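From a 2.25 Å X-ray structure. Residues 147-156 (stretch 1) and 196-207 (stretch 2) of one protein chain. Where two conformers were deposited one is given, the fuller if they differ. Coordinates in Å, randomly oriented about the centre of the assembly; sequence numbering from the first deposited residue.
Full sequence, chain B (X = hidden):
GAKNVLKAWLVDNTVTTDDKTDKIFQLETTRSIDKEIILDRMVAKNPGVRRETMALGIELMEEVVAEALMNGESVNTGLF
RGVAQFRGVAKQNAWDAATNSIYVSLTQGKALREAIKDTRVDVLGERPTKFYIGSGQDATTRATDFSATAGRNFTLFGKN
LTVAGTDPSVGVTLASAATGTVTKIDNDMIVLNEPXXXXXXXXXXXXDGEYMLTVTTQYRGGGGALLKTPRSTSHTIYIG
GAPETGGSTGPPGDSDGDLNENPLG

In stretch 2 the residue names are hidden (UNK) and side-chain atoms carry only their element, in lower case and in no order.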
# COMPACT_ATOMS: atom_id res chain seq x y z
N SER B 147 -1.35 10.35 -0.47
CA SER B 147 0.07 10.23 -0.21
C SER B 147 0.75 10.87 -1.42
O SER B 147 0.22 10.79 -2.53
CB SER B 147 0.49 8.78 0.02
OG SER B 147 0.32 8.03 -1.17
N ALA B 148 1.86 11.58 -1.21
CA ALA B 148 2.51 12.34 -2.27
C ALA B 148 4.03 12.30 -2.16
O ALA B 148 4.57 11.95 -1.11
CB ALA B 148 2.02 13.78 -2.23
N THR B 149 4.71 12.66 -3.24
CA THR B 149 6.17 12.68 -3.32
C THR B 149 6.69 14.14 -3.41
O THR B 149 6.31 14.86 -4.32
CB THR B 149 6.64 11.85 -4.55
OG1 THR B 149 6.01 10.56 -4.55
CG2 THR B 149 8.15 11.67 -4.58
N ALA B 150 7.56 14.54 -2.46
CA ALA B 150 8.21 15.87 -2.44
C ALA B 150 9.07 16.03 -3.68
O ALA B 150 9.66 15.07 -4.13
CB ALA B 150 9.07 16.02 -1.19
N GLY B 151 9.07 17.23 -4.26
CA GLY B 151 9.82 17.53 -5.48
C GLY B 151 9.18 16.99 -6.73
O GLY B 151 9.79 17.05 -7.80
N ARG B 152 7.95 16.45 -6.62
CA ARG B 152 7.24 15.85 -7.75
C ARG B 152 5.81 16.40 -7.84
O ARG B 152 5.38 17.16 -6.98
CB ARG B 152 7.25 14.31 -7.62
CG ARG B 152 8.64 13.66 -7.85
CD ARG B 152 9.12 13.77 -9.30
NE ARG B 152 10.43 13.17 -9.51
CZ ARG B 152 10.63 11.89 -9.83
NH1 ARG B 152 9.61 11.06 -9.94
NH2 ARG B 152 11.87 11.43 -10.00
N ASN B 153 5.09 16.05 -8.92
CA ASN B 153 3.75 16.57 -9.15
C ASN B 153 2.65 15.84 -8.41
O ASN B 153 2.68 14.64 -8.22
CB ASN B 153 3.41 16.59 -10.63
CG ASN B 153 4.20 17.63 -11.38
OD1 ASN B 153 4.03 18.84 -11.20
ND2 ASN B 153 5.13 17.18 -12.21
N PHE B 154 1.65 16.61 -8.04
CA PHE B 154 0.46 16.15 -7.36
C PHE B 154 -0.75 16.77 -8.03
O PHE B 154 -0.71 17.95 -8.39
CB PHE B 154 0.53 16.49 -5.86
CG PHE B 154 -0.50 15.73 -5.07
CD1 PHE B 154 -0.29 14.40 -4.72
CD2 PHE B 154 -1.73 16.32 -4.75
CE1 PHE B 154 -1.28 13.68 -4.04
CE2 PHE B 154 -2.72 15.59 -4.07
CZ PHE B 154 -2.48 14.28 -3.73
N THR B 155 -1.82 15.97 -8.23
CA THR B 155 -3.08 16.46 -8.81
C THR B 155 -4.20 16.44 -7.77
O THR B 155 -4.46 15.43 -7.14
CB THR B 155 -3.49 15.65 -10.07
OG1 THR B 155 -2.43 15.68 -11.02
CG2 THR B 155 -4.74 16.20 -10.72
N LEU B 156 -4.92 17.55 -7.67
CA LEU B 156 -6.09 17.72 -6.82
C LEU B 156 -7.35 17.79 -7.67
O LEU B 156 -7.41 18.63 -8.57
CB LEU B 156 -5.96 19.00 -5.97
CG LEU B 156 -4.84 19.03 -4.97
CD1 LEU B 156 -4.36 20.44 -4.75
CD2 LEU B 156 -5.23 18.33 -3.70
N UNK B 196 -12.13 22.10 -11.69
CA UNK B 196 -12.28 20.72 -11.23
C UNK B 196 -10.95 19.99 -10.98
O UNK B 196 -10.97 18.86 -10.47
c UNK B 196 -13.09 19.91 -12.24
o UNK B 196 -14.46 20.28 -12.21
N UNK B 197 -9.80 20.62 -11.33
CA UNK B 197 -8.50 19.96 -11.20
C UNK B 197 -7.31 20.94 -11.16
O UNK B 197 -7.13 21.78 -12.04
c UNK B 197 -6.97 18.35 -12.58
n UNK B 197 -7.36 16.23 -16.32
c UNK B 197 -7.02 17.41 -13.77
c UNK B 197 -8.33 19.01 -12.40
n UNK B 197 -7.93 18.26 -17.22
c UNK B 197 -7.57 17.54 -16.17
n UNK B 197 -7.42 18.11 -14.98
N UNK B 198 -6.49 20.77 -10.13
CA UNK B 198 -5.22 21.49 -9.98
C UNK B 198 -4.06 20.54 -10.09
O UNK B 198 -4.07 19.50 -9.42
c UNK B 198 -5.09 22.25 -8.64
c UNK B 198 -6.08 23.32 -8.25
c UNK B 198 -5.77 23.84 -6.84
c UNK B 198 -6.11 24.46 -9.28
N UNK B 199 -3.04 20.91 -10.86
CA UNK B 199 -1.78 20.18 -10.92
C UNK B 199 -0.73 21.09 -10.30
O UNK B 199 -0.55 22.24 -10.73
c UNK B 199 -2.29 18.20 -14.29
c UNK B 199 -2.49 18.72 -12.88
c UNK B 199 -0.02 18.85 -12.19
c UNK B 199 -1.37 19.64 -12.31
N UNK B 200 -0.07 20.60 -9.27
CA UNK B 200 0.96 21.39 -8.60
C UNK B 200 2.27 20.63 -8.62
O UNK B 200 2.27 19.42 -8.79
c UNK B 200 -0.69 22.71 -7.11
c UNK B 200 0.37 20.57 -6.19
c UNK B 200 0.28 20.81 -4.68
c UNK B 200 0.55 21.80 -7.12
N UNK B 201 3.38 21.36 -8.45
CA UNK B 201 4.71 20.80 -8.24
C UNK B 201 5.03 20.99 -6.79
O UNK B 201 4.99 22.11 -6.32
c UNK B 201 7.23 20.81 -8.97
c UNK B 201 7.24 19.33 -9.33
c UNK B 201 8.24 21.51 -9.86
c UNK B 201 5.80 21.44 -9.14
N UNK B 202 5.27 19.92 -6.05
CA UNK B 202 5.57 20.03 -4.62
C UNK B 202 7.03 20.41 -4.39
O UNK B 202 7.88 19.82 -5.04
c UNK B 202 3.78 18.30 -3.76
c UNK B 202 3.04 19.22 -2.80
c UNK B 202 5.25 18.71 -3.89
c UNK B 202 3.66 16.85 -3.33
N UNK B 203 7.38 21.34 -3.47
CA UNK B 203 8.82 21.60 -3.19
C UNK B 203 9.55 20.33 -2.71
O UNK B 203 8.96 19.47 -2.05
c UNK B 203 8.80 22.67 -2.08
c UNK B 203 7.40 23.19 -2.05
c UNK B 203 6.50 22.13 -2.58
N UNK B 204 10.85 20.23 -3.05
CA UNK B 204 11.71 19.09 -2.76
C UNK B 204 12.17 19.03 -1.31
O UNK B 204 12.43 17.94 -0.81
c UNK B 204 12.94 19.15 -3.67
N UNK B 205 12.24 20.17 -0.64
CA UNK B 205 12.74 20.34 0.73
C UNK B 205 11.74 19.92 1.84
O UNK B 205 12.11 19.97 3.01
o UNK B 205 12.04 22.66 0.63
c UNK B 205 13.13 21.81 0.96
N UNK B 206 10.50 19.51 1.49
CA UNK B 206 9.50 19.09 2.48
C UNK B 206 9.92 17.83 3.20
O UNK B 206 10.26 16.82 2.57
c UNK B 206 6.35 19.64 0.26
c UNK B 206 8.12 18.86 1.83
c UNK B 206 6.77 20.91 2.37
c UNK B 206 7.39 20.08 1.26
N UNK B 207 9.89 17.89 4.54
CA UNK B 207 10.20 16.79 5.43
C UNK B 207 9.05 15.79 5.40
O UNK B 207 7.89 16.22 5.28
c UNK B 207 10.45 17.35 6.85
o UNK B 207 11.63 14.34 8.76
o UNK B 207 12.56 15.32 7.02
c UNK B 207 11.69 15.27 7.92
c UNK B 207 10.62 16.34 7.99

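Position 196 carries one carbon and then one oxygen, pointing away from stretch 1 into an exposed setting: Ser196, a small polar residue at ease before a strand. Position 197 has three carbons, a nitrogen, and a carbon bearing two more nitrogens, a guanidinium, so it is Arg197. Its CG lies 3.6 Å from Thr155 CG2, so the aliphatic part of the chain packs while the charged end reaches past it.

At position 198 four carbons fork at the second, which marks Leu198. It lies on the buried face shared with Leu156 and Phe154, and its CD1 approaches Leu156 CD1 at 4.2 Å. Position 199 also has four carbons, but they fork at the first and one arm is two carbons long: Ile199. Branching at CB suits an extended strand, and here CG1 sits 3.6 Å from Thr155 OG1 on the partly exposed face. Position 200 repeats that pattern, giving Ile200, on the buried face; its CG1 is 4.1 Å from Phe154 CB.

The four carbons of position 201 fork at the second. This is Leu201, whose CD1 comes 3.6 Å from Arg152 C, covering the backbone where the strand of stretch 1 begins. Position 202 has the same fork and is Leu202, directed toward stretch 1. Its CD1 fills a pocket, 3.7 Å from Ala148 CB and 4.0 Å from Phe154 CB; the small alanine leaves room for it.

Three carbons at position 203 close a ring onto the backbone nitrogen, so this is Pro203. Its phi of -59° fits that ring, and its side chain points away. Position 204 has a single carbon, Ala204; its CA lies 3.7 Å from Gly151 CA, a closeness helped by the glycine's lack of a side chain. Position 205, one carbon then one oxygen, is Ser205, exposed and out of contact. Position 206 has four carbons forked at the second, Leu206, buried, with CB 4.3 Å from Ala150 CB. Position 207 ends in a carbon with two oxygens after two others: Glu207, its carboxylate suited to an exposed site.

The contact is an antiparallel ladder. Phe154 and Ile200 exchange hydrogen bonds, N to O at 3.0 Å and, in return from Ile200 N to Phe154 O, 2.9 Å; Leu156 and Leu198 do likewise, each N to O at 2.8 Å. Leu202 N to Arg152 O, 2.9 Å, extends the ladder to the turn, where Gly151 N makes weak bonds to Leu202 O (3.0 Å) and Pro203 O (3.1 Å). Apolar packing then seals the buried face.

Stretch 2 (196-207) SRLIILLPASLE
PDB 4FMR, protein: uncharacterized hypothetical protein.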